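Local coordinates for protein ofchtiv-allosamidin (Ostrinia furnacalis, PDB 6JMB) that probably hydrolyses chitin as a group IV insect chitinase of glycosyl hydrolase family 18, and binds the inhibitor allosamidin in its active-site cleft, at residues C33-Y38 / V185-V190; V123-P128 / E141-L146; T145-L150 / L159-A164. All blocks are in the same frame, centred on the assembly; numbering follows the deposited sequence.

Contact 1. Residues C33-Y38 / V185-V190; sequences CTHLVY and VDYIGV
One face of the His35 imidazole receives the edge of the Tyr187 phenol ring: Tyr187 CE2 stands 3.9 Å above the imidazole plane, displaced toward the rim, while His35 CD2 lies at the tyrosine edge, near that ring's plane. At the imidazole's own edge, Thr34 OG1 sits in plane and hydrogen-bonds His35 ND1 at 2.8 Å. The two rings form a T-shaped pair, with planes at 88° and centroids 5.5 Å apart. The phenol reaches beyond the imidazole rim, and its hydroxyl takes part as well: Tyr187 OH approaches His35 CD2 to 3.7 Å and His35 CB to 3.8 Å, a packing contact with no hydrogen bond between the two residues. The Tyr187 ring leaves its backbone between the N and the carbonyl carbon (chi1 56°), and from there it extends toward the far strand, bridging backbones whose nearest CA atoms, those of His35 and Tyr187, are 11.3 Å apart. Thr34 OG1 also hydrogen-bonds Val6 N on the neighbouring strand, so the group that fixes the imidazole's rotation is itself held. Val7, Leu79 and Thr162 pack against Tyr187 from three other strands of the TIM barrel. Strands 35-43 and 187-190 are opposite members of that barrel, and the pair meets in its interior. Both residues are buried, and the interaction across the barrel rests on a ring edge against a ring face and on van der Waals contact, whereas the hydrogen bond to His35 ND1 comes from Thr34, the residue just before its strand.

Contact 2. Residues V123-P128 / E141-L146; sequences VDWEYP and EQFSTL. With AMI (allosamizoline), chain C.
Phe143 of helix 138-154 fits its ring among Val123, Trp125 and Pro128, and its atoms meet them in turn. Its CB lies 4.0 Å from Trp125 CZ3. Next, Phe143 CG has Pro128 CG over one face of the ring at 4.0 Å, offset toward the rim. Farther out, Phe143 CD1 comes within 3.6 Å of Trp125 CE3, the two ring systems meeting obliquely with planes at 81°. At the ring's edge, Phe143 CE1 touches Val123 CG1 at 4.1 Å. With CG anti to the backbone N (chi1 -177°), the phenyl is carried from the helix toward the end of strand 120-124. Pro128 CG serves both aromatics, because it also rests over the centre of one indole face of Trp125, whose NE1 hydrogen-bonds Ser89. A cis peptide between Glu126 and Tyr127 turns the chain just before this proline. The same segment, which carries the Asp-x-Glu end of the family 18 signature, presents two acidic side chains to allosamizoline: Asp124 OD2 lies 2.8 Å from its N2, and Glu126 OE2 lies 3.0 Å from the same atom. Asp194 OD2 and the backbone N of Trp85 hydrogen-bond the same bound group. An alanine in place of Asp124 would probably leave N2 with one fewer oxygen beside it and open a gap next to Glu126 OE2, which is 2.6 Å from Asp124 OD1. Alternate residues thus face different surroundings: Val123 and Trp125 settle into apolar packing with the helix, while Asp124 and Glu126 gather around the inhibitor nitrogen, a polar site backed by a hydrophobic layer.

Contact 3. Residues T145-L150 / L159-A164; sequences TLLKEL and LLLTVA
Leu147 sends its CG anti to the carbonyl carbon (chi1 -64°), which brings its branches round to the strand, and Leu161 answers with CG anti to the backbone N (chi1 177°), reaching out to the helix. Leu161 CD2 settles against one turn of helix 138-154: it lies 3.5 Å from the carbonyl oxygen of Leu147 and 3.8 Å from Leu150 CB. The other branch, Leu161 CD1, meets Leu150 CD1 at 4.0 Å, the two side chains crossing at about a right angle. Leu147 CD2 is shared, touching Leu161 CD2 at 4.1 Å and Val163 CG1 at 3.7 Å. All four residues are buried, and Val181 of helix 178-184 packs against both Leu147 and Val163. On the other side of the strand Thr162 points away from the helix, its OG1 hydrogen-bonded to Asp122. The helix and strand segments run nearly antiparallel, at 160°, with axes 9.8 Å apart at closest approach. Such aliphatic packing of an outer helix on the strand that follows it belongs to the beta-alpha-beta crossover, here strand 120-124, helix 138-154 and strand 160-165, the repeating unit of the TIM barrel.

From the N terminus, the chain first enters contact 1 at strand 35-43 and returns to it only at strand 187-190, closing a long loop across the barrel. Contacts 2 and 3 are both nested inside that loop. Contact 2 closes a short one from the end of strand 120-124 to helix 138-154; contact 3 starts on the same helix, sharing Thr145 and Leu146, and ends on strand 160-165. The two follow one another along a single beta-alpha-beta unit. Strand 160-165 joins the set, pairing with 120-124 on one side and 187-190 on the other, so the barrel's interior and its helical outer layer are tied together.

Contact 1. Residues C33-Y38 / V185-V190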
loop_
_atom_site.group_PDB
_atom_site.type_symbol
_atom_site.label_atom_id
_atom_site.label_comp_id
_atom_site.label_asym_id
_atom_site.label_seq_id
_atom_site.Cartn_x
_atom_site.Cartn_y
_atom_site.Cartn_z
ATOM N N CYS A 33 -12.772 -3.351 7.700
ATOM C CA CYS A 33 -12.509 -2.640 6.460
ATOM C C CYS A 33 -13.837 -2.210 5.861
ATOM O O CYS A 33 -14.867 -2.853 6.085
ATOM C CB CYS A 33 -11.825 -3.572 5.457
ATOM S SG CYS A 33 -10.424 -4.473 6.140
ATOM N N THR A 34 -13.818 -1.114 5.101
ATOM C CA THR A 34 -14.949 -0.779 4.246
ATOM C C THR A 34 -14.738 -1.241 2.816
ATOM O O THR A 34 -15.710 -1.525 2.109
ATOM C CB THR A 34 -15.225 0.730 4.242
ATOM O OG1 THR A 34 -14.078 1.432 3.754
ATOM C CG2 THR A 34 -15.546 1.215 5.643
ATOM N N HIS A 35 -13.481 -1.334 2.395
ATOM C CA HIS A 35 -13.103 -1.797 1.072
ATOM C C HIS A 35 -11.976 -2.794 1.255
ATOM O O HIS A 35 -11.022 -2.523 1.991
ATOM C CB HIS A 35 -12.623 -0.625 0.211
ATOM C CG HIS A 35 -13.682 0.405 -0.033
ATOM N ND1 HIS A 35 -14.175 1.216 0.965
ATOM C CD2 HIS A 35 -14.353 0.741 -1.159
ATOM C CE1 HIS A 35 -15.105 2.009 0.464
ATOM N NE2 HIS A 35 -15.235 1.740 -0.823
ATOM N N LEU A 36 -12.107 -3.961 0.639
ATOM C CA LEU A 36 -11.096 -5.009 0.716
ATOM C C LEU A 36 -10.632 -5.313 -0.698
ATOM O O LEU A 36 -11.461 -5.494 -1.597
ATOM C CB LEU A 36 -11.659 -6.266 1.398
ATOM C CG LEU A 36 -11.295 -6.358 2.886
ATOM C CD1 LEU A 36 -12.292 -7.203 3.669
ATOM C CD2 LEU A 36 -9.887 -6.935 3.019
ATOM N N VAL A 37 -9.317 -5.337 -0.908
ATOM C CA VAL A 37 -8.744 -5.384 -2.251
ATOM C C VAL A 37 -7.888 -6.637 -2.403
ATOM O O VAL A 37 -6.947 -6.853 -1.631
ATOM C CB VAL A 37 -7.935 -4.117 -2.568
ATOM C CG1 VAL A 37 -7.558 -4.105 -4.034
ATOM C CG2 VAL A 37 -8.736 -2.865 -2.208
ATOM N N TYR A 38 -8.203 -7.448 -3.417
ATOM C CA TYR A 38 -7.492 -8.692 -3.708
ATOM C C TYR A 38 -6.273 -8.375 -4.570
ATOM O O TYR A 38 -6.411 -8.000 -5.738
ATOM C CB TYR A 38 -8.443 -9.619 -4.461
ATOM C CG TYR A 38 -8.000 -11.062 -4.624
ATOM C CD1 TYR A 38 -7.021 -11.434 -5.550
ATOM C CD2 TYR A 38 -8.606 -12.058 -3.881
ATOM C CE1 TYR A 38 -6.633 -12.767 -5.689
ATOM C CE2 TYR A 38 -8.235 -13.390 -4.019
ATOM C CZ TYR A 38 -7.255 -13.734 -4.921
ATOM O OH TYR A 38 -6.899 -15.058 -5.040
ATOM N N VAL A 185 -11.851 8.480 -10.923
ATOM C CA VAL A 185 -11.765 7.440 -9.908
ATOM C C VAL A 185 -12.670 7.779 -8.735
ATOM O O VAL A 185 -12.980 8.947 -8.469
ATOM C CB VAL A 185 -10.319 7.185 -9.438
ATOM C CG1 VAL A 185 -9.447 6.768 -10.620
ATOM C CG2 VAL A 185 -9.742 8.422 -8.746
ATOM N N ASP A 186 -13.097 6.733 -8.030
ATOM C CA ASP A 186 -13.815 6.932 -6.778
ATOM C C ASP A 186 -12.897 7.485 -5.696
ATOM O O ASP A 186 -13.315 8.322 -4.888
ATOM C CB ASP A 186 -14.464 5.621 -6.352
ATOM C CG ASP A 186 -15.596 5.235 -7.271
ATOM O OD1 ASP A 186 -16.699 5.801 -7.114
ATOM O OD2 ASP A 186 -15.383 4.409 -8.178
ATOM N N TYR A 187 -11.644 7.034 -5.666
ATOM C CA TYR A 187 -10.648 7.611 -4.774
ATOM C C TYR A 187 -9.265 7.211 -5.258
ATOM O O TYR A 187 -9.106 6.294 -6.076
ATOM C CB TYR A 187 -10.844 7.207 -3.302
ATOM C CG TYR A 187 -10.867 5.722 -3.049
ATOM C CD1 TYR A 187 -9.684 4.981 -3.012
ATOM C CD2 TYR A 187 -12.069 5.054 -2.831
ATOM C CE1 TYR A 187 -9.707 3.615 -2.771
ATOM C CE2 TYR A 187 -12.099 3.689 -2.591
ATOM C CZ TYR A 187 -10.914 2.975 -2.568
ATOM O OH TYR A 187 -10.943 1.616 -2.341
ATOM N N ILE A 188 -8.277 7.930 -4.737
ATOM C CA ILE A 188 -6.863 7.696 -5.004
ATOM C C ILE A 188 -6.219 7.200 -3.716
ATOM O O ILE A 188 -6.235 7.898 -2.692
ATOM C CB ILE A 188 -6.178 8.982 -5.485
ATOM C CG1 ILE A 188 -6.739 9.422 -6.834
ATOM C CG2 ILE A 188 -4.681 8.777 -5.584
ATOM C CD1 ILE A 188 -6.136 10.716 -7.342
ATOM N N GLY A 189 -5.655 5.996 -3.760
ATOM C CA GLY A 189 -4.892 5.487 -2.639
ATOM C C GLY A 189 -3.442 5.900 -2.770
ATOM O O GLY A 189 -2.716 5.343 -3.594
ATOM N N VAL A 190 -3.010 6.892 -1.996
ATOM C CA VAL A 190 -1.640 7.385 -2.102
ATOM C C VAL A 190 -0.741 6.492 -1.257
ATOM O O VAL A 190 -0.986 6.296 -0.062
ATOM C CB VAL A 190 -1.543 8.853 -1.666
ATOM C CG1 VAL A 190 -0.145 9.384 -1.913
ATOM C CG2 VAL A 190 -2.571 9.700 -2.412
#

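Contact 2. Residues V123-P128 / E141-L146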
loop_
_atom_site.group_PDB
_atom_site.type_symbol
_atom_site.label_atom_id
_atom_site.label_comp_id
_atom_site.label_asym_id
_atom_site.label_seq_id
_atom_site.Cartn_x
_atom_site.Cartn_y
_atom_site.Cartn_z
ATOM N N VAL A 123 -6.387 -0.012 -9.916
ATOM C CA VAL A 123 -5.276 -0.038 -10.864
ATOM C C VAL A 123 -4.005 0.384 -10.138
ATOM O O VAL A 123 -3.921 1.504 -9.612
ATOM C CB VAL A 123 -5.546 0.853 -12.084
ATOM C CG1 VAL A 123 -4.406 0.723 -13.084
ATOM C CG2 VAL A 123 -6.870 0.469 -12.735
ATOM N N ASP A 124 -3.025 -0.522 -10.098
ATOM C CA ASP A 124 -1.739 -0.308 -9.443
ATOM C C ASP A 124 -0.606 -0.527 -10.445
ATOM O O ASP A 124 0.227 -1.424 -10.279
ATOM C CB ASP A 124 -1.621 -1.257 -8.241
ATOM C CG ASP A 124 -0.313 -1.114 -7.489
ATOM O OD1 ASP A 124 0.306 -0.034 -7.535
ATOM O OD2 ASP A 124 0.093 -2.095 -6.837
ATOM N N TRP A 125 -0.581 0.274 -11.506
ATOM C CA TRP A 125 0.498 0.225 -12.483
ATOM C C TRP A 125 1.715 0.921 -11.885
ATOM O O TRP A 125 1.656 2.114 -11.569
ATOM C CB TRP A 125 0.015 0.937 -13.747
ATOM C CG TRP A 125 1.023 1.231 -14.839
ATOM C CD1 TRP A 125 2.355 0.901 -14.887
ATOM C CD2 TRP A 125 0.738 1.924 -16.055
ATOM N NE1 TRP A 125 2.911 1.356 -16.067
ATOM C CE2 TRP A 125 1.940 1.993 -16.794
ATOM C CE3 TRP A 125 -0.419 2.499 -16.589
ATOM C CZ2 TRP A 125 2.012 2.613 -18.047
ATOM C CZ3 TRP A 125 -0.351 3.111 -17.833
ATOM C CH2 TRP A 125 0.863 3.172 -18.543
ATOM N N GLU A 126 2.816 0.187 -11.727
ATOM C CA GLU A 126 4.024 0.722 -11.095
ATOM C C GLU A 126 5.170 0.740 -12.111
ATOM O O GLU A 126 5.922 -0.232 -12.220
ATOM C CB GLU A 126 4.362 -0.083 -9.824
ATOM C CG GLU A 126 3.185 -0.102 -8.841
ATOM C CD GLU A 126 3.548 -0.458 -7.415
ATOM O OE1 GLU A 126 4.708 -0.819 -7.133
ATOM O OE2 GLU A 126 2.650 -0.356 -6.551
ATOM N N TYR A 127 5.322 1.838 -12.865
ATOM C CA TYR A 127 4.501 3.047 -12.831
ATOM C C TYR A 127 4.535 3.613 -14.241
ATOM O O TYR A 127 5.477 3.345 -14.992
ATOM C CB TYR A 127 5.141 4.118 -11.947
ATOM C CG TYR A 127 5.340 3.728 -10.516
ATOM C CD1 TYR A 127 4.331 3.927 -9.584
ATOM C CD2 TYR A 127 6.537 3.166 -10.088
ATOM C CE1 TYR A 127 4.497 3.571 -8.267
ATOM C CE2 TYR A 127 6.707 2.804 -8.761
ATOM C CZ TYR A 127 5.682 3.016 -7.868
ATOM O OH TYR A 127 5.834 2.676 -6.548
ATOM N N PRO A 128 3.555 4.435 -14.598
ATOM C CA PRO A 128 3.639 5.148 -15.877
ATOM C C PRO A 128 4.953 5.906 -15.984
ATOM O O PRO A 128 5.390 6.569 -15.036
ATOM C CB PRO A 128 2.440 6.100 -15.828
ATOM C CG PRO A 128 1.461 5.410 -14.913
ATOM C CD PRO A 128 2.311 4.738 -13.870
ATOM N N GLU A 141 -0.289 10.473 -20.368
ATOM C CA GLU A 141 -1.564 10.677 -21.045
ATOM C C GLU A 141 -2.362 9.384 -21.109
ATOM O O GLU A 141 -3.563 9.368 -20.804
ATOM C CB GLU A 141 -1.346 11.233 -22.454
ATOM C CG GLU A 141 -2.631 11.240 -23.271
ATOM C CD GLU A 141 -2.421 11.548 -24.740
ATOM O OE1 GLU A 141 -1.307 11.963 -25.122
ATOM O OE2 GLU A 141 -3.387 11.375 -25.515
ATOM N N GLN A 142 -1.707 8.287 -21.501
ATOM C CA GLN A 142 -2.447 7.055 -21.752
ATOM C C GLN A 142 -3.048 6.491 -20.472
ATOM O O GLN A 142 -4.112 5.868 -20.518
ATOM C CB GLN A 142 -1.562 6.022 -22.451
ATOM C CG GLN A 142 -0.928 6.501 -23.757
ATOM C CD GLN A 142 -1.927 7.110 -24.722
ATOM O OE1 GLN A 142 -3.066 6.665 -24.822
ATOM N NE2 GLN A 142 -1.492 8.135 -25.450
ATOM N N PHE A 143 -2.380 6.694 -19.333
ATOM C CA PHE A 143 -2.953 6.295 -18.052
ATOM C C PHE A 143 -4.288 6.992 -17.816
ATOM O O PHE A 143 -5.281 6.354 -17.450
ATOM C CB PHE A 143 -1.959 6.627 -16.937
ATOM C CG PHE A 143 -2.401 6.205 -15.559
ATOM C CD1 PHE A 143 -2.707 4.881 -15.269
ATOM C CD2 PHE A 143 -2.465 7.136 -14.540
ATOM C CE1 PHE A 143 -3.085 4.503 -13.978
ATOM C CE2 PHE A 143 -2.851 6.768 -13.256
ATOM C CZ PHE A 143 -3.153 5.452 -12.977
ATOM N N SER A 144 -4.340 8.304 -18.050
ATOM C CA SER A 144 -5.592 9.029 -17.859
ATOM C C SER A 144 -6.651 8.610 -18.872
ATOM O O SER A 144 -7.833 8.510 -18.528
ATOM C CB SER A 144 -5.339 10.534 -17.895
ATOM O OG SER A 144 -4.693 10.939 -16.697
ATOM N N THR A 145 -6.252 8.348 -20.123
ATOM C CA THR A 145 -7.215 7.854 -21.103
ATOM C C THR A 145 -7.780 6.508 -20.677
ATOM O O THR A 145 -8.990 6.274 -20.776
ATOM C CB THR A 145 -6.556 7.760 -22.479
ATOM O OG1 THR A 145 -6.109 9.063 -22.866
ATOM C CG2 THR A 145 -7.541 7.238 -23.523
ATOM N N LEU A 146 -6.918 5.620 -20.181
ATOM C CA LEU A 146 -7.371 4.315 -19.713
ATOM C C LEU A 146 -8.402 4.459 -18.600
ATOM O O LEU A 146 -9.442 3.788 -18.610
ATOM C CB LEU A 146 -6.167 3.511 -19.227
ATOM C CG LEU A 146 -6.481 2.165 -18.569
ATOM C CD1 LEU A 146 -7.071 1.195 -19.587
ATOM C CD2 LEU A 146 -5.223 1.584 -17.938
HETATM C C1 AMI C . 2.838 -1.581 -2.636
HETATM C C2 AMI C . 2.602 -2.245 -4.051
HETATM C C3 AMI C . 2.872 -3.649 -3.832
HETATM C C4 AMI C . 3.977 -3.672 -2.698
HETATM C C5 AMI C . 3.413 -2.722 -1.752
HETATM C C6 AMI C . 4.459 -2.189 -0.706
HETATM C C7 AMI C . 0.710 -1.426 -3.248
HETATM C C8 AMI C . -1.561 -1.231 -4.380
HETATM C C9 AMI C . -1.257 -0.414 -1.970
HETATM N N2 AMI C . 1.356 -1.995 -4.357
HETATM N N7 AMI C . -0.702 -1.026 -3.207
HETATM O O3 AMI C . 3.279 -4.281 -5.045
HETATM O O4 AMI C . 4.121 -4.915 -2.023
HETATM O O6 AMI C . 5.569 -1.667 -1.408
HETATM O O7 AMI C . 1.515 -1.240 -2.164
#

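Contact 3. Residues T145-L150 / L159-A164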
loop_
_atom_site.group_PDB
_atom_site.type_symbol
_atom_site.label_atom_id
_atom_site.label_comp_id
_atom_site.label_asym_id
_atom_site.label_seq_id
_atom_site.Cartn_x
_atom_site.Cartn_y
_atom_site.Cartn_z
ATOM N N THR A 145 -6.252 8.348 -20.123
ATOM C CA THR A 145 -7.215 7.854 -21.103
ATOM C C THR A 145 -7.780 6.508 -20.677
ATOM O O THR A 145 -8.990 6.274 -20.776
ATOM C CB THR A 145 -6.556 7.760 -22.479
ATOM O OG1 THR A 145 -6.109 9.063 -22.866
ATOM C CG2 THR A 145 -7.541 7.238 -23.523
ATOM N N LEU A 146 -6.918 5.620 -20.181
ATOM C CA LEU A 146 -7.371 4.315 -19.713
ATOM C C LEU A 146 -8.402 4.459 -18.600
ATOM O O LEU A 146 -9.442 3.788 -18.610
ATOM C CB LEU A 146 -6.167 3.511 -19.227
ATOM C CG LEU A 146 -6.481 2.165 -18.569
ATOM C CD1 LEU A 146 -7.071 1.195 -19.587
ATOM C CD2 LEU A 146 -5.223 1.584 -17.938
ATOM N N LEU A 147 -8.135 5.340 -17.630
ATOM C CA LEU A 147 -9.083 5.534 -16.536
ATOM C C LEU A 147 -10.410 6.092 -17.038
ATOM O O LEU A 147 -11.482 5.670 -16.585
ATOM C CB LEU A 147 -8.480 6.455 -15.475
ATOM C CG LEU A 147 -7.242 5.919 -14.748
ATOM C CD1 LEU A 147 -6.664 7.002 -13.841
ATOM C CD2 LEU A 147 -7.568 4.656 -13.960
ATOM N N LYS A 148 -10.359 7.054 -17.966
ATOM C CA LYS A 148 -11.586 7.599 -18.544
ATOM C C LYS A 148 -12.427 6.499 -19.184
ATOM O O LYS A 148 -13.646 6.430 -18.982
ATOM C CB LYS A 148 -11.224 8.663 -19.580
ATOM C CG LYS A 148 -12.416 9.240 -20.322
ATOM C CD LYS A 148 -11.954 10.204 -21.404
ATOM C CE LYS A 148 -13.129 10.834 -22.128
ATOM N NZ LYS A 148 -12.694 11.569 -23.350
ATOM N N GLU A 149 -11.784 5.624 -19.959
ATOM C CA GLU A 149 -12.513 4.586 -20.680
ATOM C C GLU A 149 -13.025 3.501 -19.737
ATOM O O GLU A 149 -14.127 2.969 -19.935
ATOM C CB GLU A 149 -11.636 4.024 -21.800
ATOM C CG GLU A 149 -11.324 5.082 -22.867
ATOM C CD GLU A 149 -10.411 4.591 -23.970
ATOM O OE1 GLU A 149 -9.942 3.442 -23.889
ATOM O OE2 GLU A 149 -10.155 5.363 -24.925
ATOM N N LEU A 150 -12.253 3.167 -18.701
ATOM C CA LEU A 150 -12.751 2.249 -17.679
ATOM C C LEU A 150 -13.985 2.818 -16.994
ATOM O O LEU A 150 -14.989 2.118 -16.814
ATOM C CB LEU A 150 -11.659 1.965 -16.645
ATOM C CG LEU A 150 -10.591 0.945 -17.044
ATOM C CD1 LEU A 150 -9.320 1.151 -16.230
ATOM C CD2 LEU A 150 -11.097 -0.493 -16.882
ATOM N N LEU A 159 -19.918 -0.130 -10.997
ATOM C CA LEU A 159 -18.679 -0.644 -10.431
ATOM C C LEU A 159 -17.748 0.488 -10.011
ATOM O O LEU A 159 -17.775 1.587 -10.572
ATOM C CB LEU A 159 -17.973 -1.529 -11.458
ATOM C CG LEU A 159 -18.708 -2.837 -11.761
ATOM C CD1 LEU A 159 -18.105 -3.492 -12.984
ATOM C CD2 LEU A 159 -18.657 -3.780 -10.564
ATOM N N LEU A 160 -16.917 0.200 -9.012
ATOM C CA LEU A 160 -15.929 1.152 -8.527
ATOM C C LEU A 160 -14.663 1.087 -9.372
ATOM O O LEU A 160 -14.312 0.042 -9.926
ATOM C CB LEU A 160 -15.562 0.833 -7.077
ATOM C CG LEU A 160 -16.682 0.981 -6.048
ATOM C CD1 LEU A 160 -16.250 0.414 -4.705
ATOM C CD2 LEU A 160 -17.075 2.440 -5.910
ATOM N N LEU A 161 -13.979 2.225 -9.467
ATOM C CA LEU A 161 -12.673 2.319 -10.111
ATOM C C LEU A 161 -11.772 3.137 -9.204
ATOM O O LEU A 161 -12.069 4.303 -8.920
ATOM C CB LEU A 161 -12.777 2.997 -11.484
ATOM C CG LEU A 161 -11.436 3.201 -12.199
ATOM C CD1 LEU A 161 -10.779 1.866 -12.530
ATOM C CD2 LEU A 161 -11.625 4.039 -13.459
ATOM N N THR A 162 -10.679 2.536 -8.747
ATOM C CA THR A 162 -9.728 3.218 -7.875
ATOM C C THR A 162 -8.323 3.035 -8.424
ATOM O O THR A 162 -8.088 2.225 -9.324
ATOM C CB THR A 162 -9.804 2.677 -6.440
ATOM O OG1 THR A 162 -9.360 1.313 -6.414
ATOM C CG2 THR A 162 -11.229 2.749 -5.918
ATOM N N VAL A 163 -7.384 3.821 -7.892
ATOM C CA VAL A 163 -5.976 3.672 -8.227
ATOM C C VAL A 163 -5.146 3.689 -6.955
ATOM O O VAL A 163 -5.567 4.192 -5.911
ATOM C CB VAL A 163 -5.468 4.764 -9.196
ATOM C CG1 VAL A 163 -6.145 4.639 -10.562
ATOM C CG2 VAL A 163 -5.667 6.157 -8.586
ATOM N N ALA A 164 -3.953 3.114 -7.061
ATOM C CA ALA A 164 -2.888 3.277 -6.083
ATOM C C ALA A 164 -1.755 3.994 -6.793
ATOM O O ALA A 164 -1.399 3.625 -7.916
ATOM C CB ALA A 164 -2.392 1.921 -5.585
#